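PDB 4IVN: transcriptional regulator from Vibrio vulnificus, which probably represses transcription of the nan genes for sialic acid catabolism by binding DNA, and binds the sugar phosphate ManNAc-6P. Local coordinates for residues S100-I112 with A236-D248. Residues are numbered along the deposited sequence; the frame is centred on the assembly and turned at random.
Sequences SAVDSLQDTAKLI and AFASKVGALLLVD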
ATOM      1  N   SER A 100       5.934 -15.286  -0.250  1.00 39.71           N
ATOM      2  CA  SER A 100       6.310 -14.612   0.962  1.00 42.09           C
ATOM      3  C   SER A 100       5.119 -13.842   1.511  1.00 39.63           C
ATOM      4  O   SER A 100       4.909 -13.799   2.721  1.00 38.14           O
ATOM      5  CB  SER A 100       7.423 -13.597   0.721  1.00 47.00           C
ATOM      6  OG  SER A 100       8.585 -14.282   0.402  1.00 51.97           O
ATOM      7  N   ALA A 101       4.462 -13.084   0.616  1.00 41.18           N
ATOM      8  CA  ALA A 101       3.368 -12.222   1.018  1.00 37.26           C
ATOM      9  C   ALA A 101       2.231 -13.085   1.555  1.00 40.05           C
ATOM     10  O   ALA A 101       1.607 -12.718   2.558  1.00 41.58           O
ATOM     11  CB  ALA A 101       2.932 -11.329  -0.161  1.00 42.54           C
ATOM     12  N   VAL A 102       1.983 -14.255   0.938  1.00 36.65           N
ATOM     13  CA  VAL A 102       0.993 -15.204   1.500  1.00 39.26           C
ATOM     14  C   VAL A 102       1.307 -15.596   2.906  1.00 40.19           C
ATOM     15  O   VAL A 102       0.415 -15.531   3.780  1.00 37.37           O
ATOM     16  CB  VAL A 102       0.784 -16.462   0.636  1.00 39.32           C
ATOM     17  CG1 VAL A 102      -0.058 -17.507   1.368  1.00 37.65           C
ATOM     18  CG2 VAL A 102       0.057 -16.034  -0.646  1.00 37.59           C
ATOM     19  N   ASP A 103       2.573 -15.966   3.151  1.00 44.61           N
ATOM     20  CA  ASP A 103       3.005 -16.515   4.472  1.00 44.64           C
ATOM     21  C   ASP A 103       2.843 -15.362   5.465  1.00 39.39           C
ATOM     22  O   ASP A 103       2.355 -15.547   6.546  1.00 39.33           O
ATOM     23  CB  ASP A 103       4.502 -16.918   4.484  1.00 44.25           C
ATOM     24  CG  ASP A 103       4.820 -18.076   3.556  1.00 48.96           C
ATOM     25  OD1 ASP A 103       3.910 -18.806   3.192  1.00 44.27           O
ATOM     26  OD2 ASP A 103       5.985 -18.199   3.153  1.00 53.52           O
ATOM     27  N   SER A 104       3.272 -14.173   5.072  1.00 40.29           N
ATOM     28  CA  SER A 104       3.072 -13.021   5.945  1.00 40.35           C
ATOM     29  C   SER A 104       1.648 -12.682   6.356  1.00 38.02           C
ATOM     30  O   SER A 104       1.414 -12.244   7.497  1.00 41.45           O
ATOM     31  CB  SER A 104       3.740 -11.798   5.348  1.00 39.14           C
ATOM     32  OG  SER A 104       5.100 -12.033   5.534  1.00 52.58           O
ATOM     33  N   LEU A 105       0.730 -12.755   5.404  1.00 37.01           N
ATOM     34  CA  LEU A 105      -0.692 -12.545   5.683  1.00 34.88           C
ATOM     35  C   LEU A 105      -1.165 -13.583   6.645  1.00 38.10           C
ATOM     36  O   LEU A 105      -1.824 -13.287   7.622  1.00 37.80           O
ATOM     37  CB  LEU A 105      -1.495 -12.591   4.385  1.00 37.21           C
ATOM     38  CG  LEU A 105      -1.325 -11.324   3.513  1.00 34.89           C
ATOM     39  CD1 LEU A 105      -1.822 -11.658   2.111  1.00 35.96           C
ATOM     40  CD2 LEU A 105      -2.188 -10.215   4.109  1.00 34.19           C
ATOM     41  N   GLN A 106      -0.814 -14.830   6.404  1.00 39.15           N
ATOM     42  CA  GLN A 106      -1.341 -15.865   7.278  1.00 41.21           C
ATOM     43  C   GLN A 106      -0.730 -15.748   8.668  1.00 40.26           C
ATOM     44  O   GLN A 106      -1.448 -15.828   9.666  1.00 42.89           O
ATOM     45  CB  GLN A 106      -1.109 -17.228   6.667  1.00 40.37           C
ATOM     46  CG  GLN A 106      -1.830 -17.385   5.324  1.00 44.75           C
ATOM     47  CD  GLN A 106      -1.483 -18.698   4.647  1.00 50.84           C
ATOM     48  OE1 GLN A 106      -0.358 -19.250   4.773  1.00 50.30           O
ATOM     49  NE2 GLN A 106      -2.452 -19.219   3.944  1.00 49.57           N
ATOM     50  N   ASP A 107       0.573 -15.525   8.739  1.00 41.68           N
ATOM     51  CA  ASP A 107       1.187 -15.237  10.039  1.00 43.13           C
ATOM     52  C   ASP A 107       0.580 -14.069  10.776  1.00 41.97           C
ATOM     53  O   ASP A 107       0.337 -14.191  11.966  1.00 40.76           O
ATOM     54  CB  ASP A 107       2.691 -15.045   9.903  1.00 43.00           C
ATOM     55  CG  ASP A 107       3.388 -16.329   9.530  1.00 49.56           C
ATOM     56  OD1 ASP A 107       2.762 -17.406   9.643  1.00 49.58           O
ATOM     57  OD2 ASP A 107       4.550 -16.262   9.126  1.00 57.05           O
ATOM     58  N   THR A 108       0.354 -12.937  10.092  1.00 37.74           N
ATOM     59  CA  THR A 108      -0.298 -11.770  10.705  1.00 39.10           C
ATOM     60  C   THR A 108      -1.708 -12.085  11.245  1.00 40.49           C
ATOM     61  O   THR A 108      -2.047 -11.748  12.403  1.00 36.81           O
ATOM     62  CB  THR A 108      -0.330 -10.562   9.712  1.00 34.93           C
ATOM     63  OG1 THR A 108       1.020 -10.174   9.411  1.00 31.89           O
ATOM     64  CG2 THR A 108      -1.034  -9.352  10.302  1.00 33.69           C
ATOM     65  N   ALA A 109      -2.514 -12.743  10.411  1.00 43.13           N
ATOM     66  CA  ALA A 109      -3.814 -13.274  10.850  1.00 45.45           C
ATOM     67  C   ALA A 109      -3.742 -14.096  12.113  1.00 42.88           C
ATOM     68  O   ALA A 109      -4.584 -13.883  12.955  1.00 44.81           O
ATOM     69  CB  ALA A 109      -4.576 -14.049   9.745  1.00 43.35           C
ATOM     70  N   LYS A 110      -2.775 -15.006  12.283  1.00 45.79           N
ATOM     71  CA  LYS A 110      -2.798 -15.812  13.490  1.00 49.53           C
ATOM     72  C   LYS A 110      -2.441 -15.007  14.703  1.00 54.16           C
ATOM     73  O   LYS A 110      -3.001 -15.240  15.759  1.00 54.04           O
ATOM     74  CB  LYS A 110      -1.860 -17.018  13.452  1.00 56.99           C
ATOM     75  CG  LYS A 110      -1.907 -17.886  12.219  1.00 62.40           C
ATOM     76  CD  LYS A 110      -0.541 -18.546  12.030  1.00 65.75           C
ATOM     77  CE  LYS A 110      -0.634 -19.854  11.244  1.00 71.49           C
ATOM     78  NZ  LYS A 110       0.619 -20.647  11.454  1.00 75.32           N
ATOM     79  N   LEU A 111      -1.486 -14.081  14.542  1.00 51.15           N
ATOM     80  CA  LEU A 111      -0.988 -13.174  15.587  1.00 55.41           C
ATOM     81  C   LEU A 111      -1.953 -12.090  16.038  1.00 51.59           C
ATOM     82  O   LEU A 111      -1.731 -11.519  17.064  1.00 44.12           O
ATOM     83  CB  LEU A 111       0.217 -12.362  15.050  1.00 57.68           C
ATOM     84  CG  LEU A 111       1.576 -12.963  14.690  1.00 58.03           C
ATOM     85  CD1 LEU A 111       2.499 -11.795  14.284  1.00 59.49           C
ATOM     86  CD2 LEU A 111       2.156 -13.806  15.825  1.00 51.51           C
ATOM     87  N   ILE A 112      -2.964 -11.733  15.246  1.00 50.08           N
ATOM     88  CA  ILE A 112      -3.803 -10.571  15.600  1.00 49.44           C
ATOM     89  C   ILE A 112      -4.441 -10.760  16.978  1.00 43.48           C
ATOM     90  O   ILE A 112      -4.951 -11.774  17.282  1.00 47.34           O
ATOM     91  CB  ILE A 112      -4.839 -10.183  14.493  1.00 50.17           C
ATOM     92  CG1 ILE A 112      -4.202  -9.156  13.554  1.00 58.24           C
ATOM     93  CG2 ILE A 112      -6.117  -9.608  15.093  1.00 50.43           C
ATOM     94  CD1 ILE A 112      -4.687  -9.289  12.124  1.00 61.79           C
ATOM     95  N   ALA A 236       9.954  -4.046   2.649  1.00 29.12           N
ATOM     96  CA  ALA A 236       9.708  -5.322   2.038  1.00 33.61           C
ATOM     97  C   ALA A 236       8.202  -5.556   1.948  1.00 32.76           C
ATOM     98  O   ALA A 236       7.424  -5.279   2.893  1.00 34.03           O
ATOM     99  CB  ALA A 236      10.343  -6.504   2.865  1.00 33.65           C
ATOM    100  N   PHE A 237       7.774  -6.131   0.836  1.00 29.62           N
ATOM    101  CA  PHE A 237       6.331  -6.259   0.664  1.00 30.21           C
ATOM    102  C   PHE A 237       5.760  -7.257   1.706  1.00 32.94           C
ATOM    103  O   PHE A 237       4.680  -7.083   2.190  1.00 34.81           O
ATOM    104  CB  PHE A 237       6.068  -6.685  -0.779  1.00 33.29           C
ATOM    105  CG  PHE A 237       4.633  -6.955  -1.107  1.00 31.86           C
ATOM    106  CD1 PHE A 237       3.614  -6.031  -0.819  1.00 31.99           C
ATOM    107  CD2 PHE A 237       4.278  -8.195  -1.704  1.00 31.38           C
ATOM    108  CE1 PHE A 237       2.286  -6.291  -1.183  1.00 32.26           C
ATOM    109  CE2 PHE A 237       2.948  -8.425  -2.061  1.00 31.62           C
ATOM    110  CZ  PHE A 237       1.970  -7.514  -1.795  1.00 35.02           C
ATOM    111  N   ALA A 238       6.533  -8.242   2.102  1.00 32.19           N
ATOM    112  CA  ALA A 238       6.026  -9.160   3.081  1.00 40.10           C
ATOM    113  C   ALA A 238       5.793  -8.454   4.474  1.00 40.82           C
ATOM    114  O   ALA A 238       4.858  -8.820   5.203  1.00 36.66           O
ATOM    115  CB  ALA A 238       6.911 -10.421   3.174  1.00 41.68           C
ATOM    116  N   SER A 239       6.554  -7.407   4.784  1.00 35.52           N
ATOM    117  CA  SER A 239       6.300  -6.620   5.999  1.00 34.89           C
ATOM    118  C   SER A 239       5.108  -5.655   5.840  1.00 32.65           C
ATOM    119  O   SER A 239       4.264  -5.539   6.749  1.00 31.59           O
ATOM    120  CB  SER A 239       7.522  -5.823   6.381  1.00 33.93           C
ATOM    121  OG  SER A 239       8.522  -6.761   6.704  1.00 31.01           O
ATOM    122  N   LYS A 240       4.997  -5.028   4.688  1.00 30.82           N
ATOM    123  CA  LYS A 240       3.940  -4.070   4.475  1.00 31.64           C
ATOM    124  C   LYS A 240       2.583  -4.765   4.271  1.00 31.46           C
ATOM    125  O   LYS A 240       1.546  -4.212   4.611  1.00 30.20           O
ATOM    126  CB  LYS A 240       4.241  -3.205   3.242  1.00 28.42           C
ATOM    127  CG  LYS A 240       5.524  -2.331   3.332  1.00 32.44           C
ATOM    128  CD  LYS A 240       5.542  -1.336   4.544  1.00 29.16           C
ATOM    129  CE  LYS A 240       6.410  -1.829   5.691  1.00 35.50           C
ATOM    130  NZ  LYS A 240       6.594  -0.727   6.758  1.00 29.77           N
ATOM    131  N   VAL A 241       2.593  -5.968   3.718  1.00 37.05           N
ATOM    132  CA  VAL A 241       1.330  -6.605   3.408  1.00 36.73           C
ATOM    133  C   VAL A 241       0.611  -6.923   4.710  1.00 35.06           C
ATOM    134  O   VAL A 241      -0.603  -6.777   4.807  1.00 35.63           O
ATOM    135  CB  VAL A 241       1.478  -7.807   2.446  1.00 37.45           C
ATOM    136  CG1 VAL A 241       1.935  -9.046   3.200  1.00 33.85           C
ATOM    137  CG2 VAL A 241       0.124  -8.077   1.768  1.00 37.65           C
ATOM    138  N   GLY A 242       1.329  -7.305   5.750  1.00 32.25           N
ATOM    139  CA  GLY A 242       0.603  -7.552   6.990  1.00 32.41           C
ATOM    140  C   GLY A 242       0.117  -6.292   7.679  1.00 35.41           C
ATOM    141  O   GLY A 242      -0.923  -6.325   8.352  1.00 36.59           O
ATOM    142  N   ALA A 243       0.893  -5.195   7.538  1.00 28.72           N
ATOM    143  CA  ALA A 243       0.486  -3.838   8.098  1.00 32.86           C
ATOM    144  C   ALA A 243      -0.814  -3.395   7.389  1.00 32.57           C
ATOM    145  O   ALA A 243      -1.805  -2.986   8.045  1.00 28.56           O
ATOM    146  CB  ALA A 243       1.599  -2.812   7.962  1.00 26.96           C
ATOM    147  N   LEU A 244      -0.878  -3.624   6.072  1.00 31.63           N
ATOM    148  CA  LEU A 244      -2.123  -3.319   5.351  1.00 31.90           C
ATOM    149  C   LEU A 244      -3.302  -4.199   5.727  1.00 32.18           C
ATOM    150  O   LEU A 244      -4.412  -3.685   5.803  1.00 32.69           O
ATOM    151  CB  LEU A 244      -1.888  -3.361   3.824  1.00 30.85           C
ATOM    152  CG  LEU A 244      -0.912  -2.342   3.289  1.00 30.57           C
ATOM    153  CD1 LEU A 244      -0.424  -2.795   1.847  1.00 32.12           C
ATOM    154  CD2 LEU A 244      -1.426  -0.873   3.316  1.00 28.12           C
ATOM    155  N   LEU A 245      -3.092  -5.520   5.907  1.00 31.23           N
ATOM    156  CA  LEU A 245      -4.121  -6.397   6.456  1.00 35.78           C
ATOM    157  C   LEU A 245      -4.704  -5.881   7.816  1.00 34.98           C
ATOM    158  O   LEU A 245      -5.912  -5.843   7.996  1.00 33.78           O
ATOM    159  CB  LEU A 245      -3.548  -7.776   6.672  1.00 31.35           C
ATOM    160  CG  LEU A 245      -4.483  -8.792   7.350  1.00 39.57           C
ATOM    161  CD1 LEU A 245      -5.654  -9.116   6.448  1.00 40.82           C
ATOM    162  CD2 LEU A 245      -3.734 -10.083   7.697  1.00 34.43           C
ATOM    163  N   LEU A 246      -3.843  -5.476   8.740  1.00 36.38           N
ATOM    164  CA  LEU A 246      -4.323  -4.776   9.976  1.00 40.90           C
ATOM    165  C   LEU A 246      -5.259  -3.620   9.679  1.00 38.74           C
ATOM    166  O   LEU A 246      -6.297  -3.491  10.376  1.00 36.75           O
ATOM    167  CB  LEU A 246      -3.174  -4.183  10.831  1.00 40.07           C
ATOM    168  CG  LEU A 246      -2.004  -5.056  11.280  1.00 50.72           C
ATOM    169  CD1 LEU A 246      -1.003  -4.173  12.060  1.00 56.72           C
ATOM    170  CD2 LEU A 246      -2.419  -6.302  12.047  1.00 47.40           C
ATOM    171  N   VAL A 247      -4.885  -2.754   8.724  1.00 33.57           N
ATOM    172  CA  VAL A 247      -5.777  -1.644   8.302  1.00 34.16           C
ATOM    173  C   VAL A 247      -7.111  -2.204   7.794  1.00 34.23           C
ATOM    174  O   VAL A 247      -8.252  -1.724   8.169  1.00 31.52           O
ATOM    175  CB  VAL A 247      -5.169  -0.718   7.208  1.00 30.44           C
ATOM    176  CG1 VAL A 247      -6.213   0.231   6.677  1.00 30.37           C
ATOM    177  CG2 VAL A 247      -4.003   0.155   7.735  1.00 28.56           C
ATOM    178  N   ASP A 248      -7.022  -3.239   6.945  1.00 32.34           N
ATOM    179  CA  ASP A 248      -8.270  -3.774   6.378  1.00 31.81           C
ATOM    180  C   ASP A 248      -9.199  -4.358   7.422  1.00 35.33           C
ATOM    181  O   ASP A 248     -10.409  -4.053   7.398  1.00 31.84           O
ATOM    182  CB  ASP A 248      -7.944  -4.832   5.309  1.00 35.37           C
ATOM    183  CG  ASP A 248      -9.149  -5.248   4.524  1.00 37.81           C
ATOM    184  OD1 ASP A 248      -9.962  -4.409   3.988  1.00 34.80           O
ATOM    185  OD2 ASP A 248      -9.195  -6.418   4.351  1.00 32.43           O
TER
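The side chains of Leu105 and Val241 cross at about a right angle where helix 93-111 packs on the first half of helix 237-257; the axes of segments 100-112 and 236-248 come within 8.3 Å and cross at -38°. Ala101 CB lies obliquely against the Phe237 ring, 3.5 Å from CE2, while Val241 CB, from the same helix as the ring, sits over one face near the rim. Val241 splits its branches: CG1, lodged between its own backbone N and carbonyl carbon (chi1 80°), touches Ala101 O and Ser104 CB, and CG2 lies 3.9 Å from Leu105 CD2. One turn on, Leu245 CD2 reaches Leu105 O and Thr108 CG2. The Leu246 and Ile112 side chains run past each other in opposite directions, Leu246 CD2 3.7 Å from Ile112 CG1. Small residues let the backbones close in, Ala101 CA and Ala238 CA 4.5 Å apart; Gly242, lacking a side chain, leaves room for Thr108 OG1 3.6 Å from its CA.

Polar groups edge this apolar seam. Ser104 OG faces Ala238 O at 3.2 Å, a weak and unsettled bond since Ser100 O competes for the proton; its stronger partner is Arg227, which also forms a salt bridge with Asp107. Thr108 OG1 donates to Ser104 O at 2.8 Å, opposite in face to Thr108 N, and accepts a hydrogen bond from Ala226 N.

Helix 237-257 follows strand 221-224, last of the parallel five-stranded SIS sheet. Leu105 also packs on Leu105 of the second subunit, and Phe237 on Tyr144 of that subunit, so the seam forms part of the subunit interface. Cohesion between the helices is therefore mainly apolar, and the hydroxyls chiefly tie helix 93-111 to itself and to the Ala226-Arg227 loop.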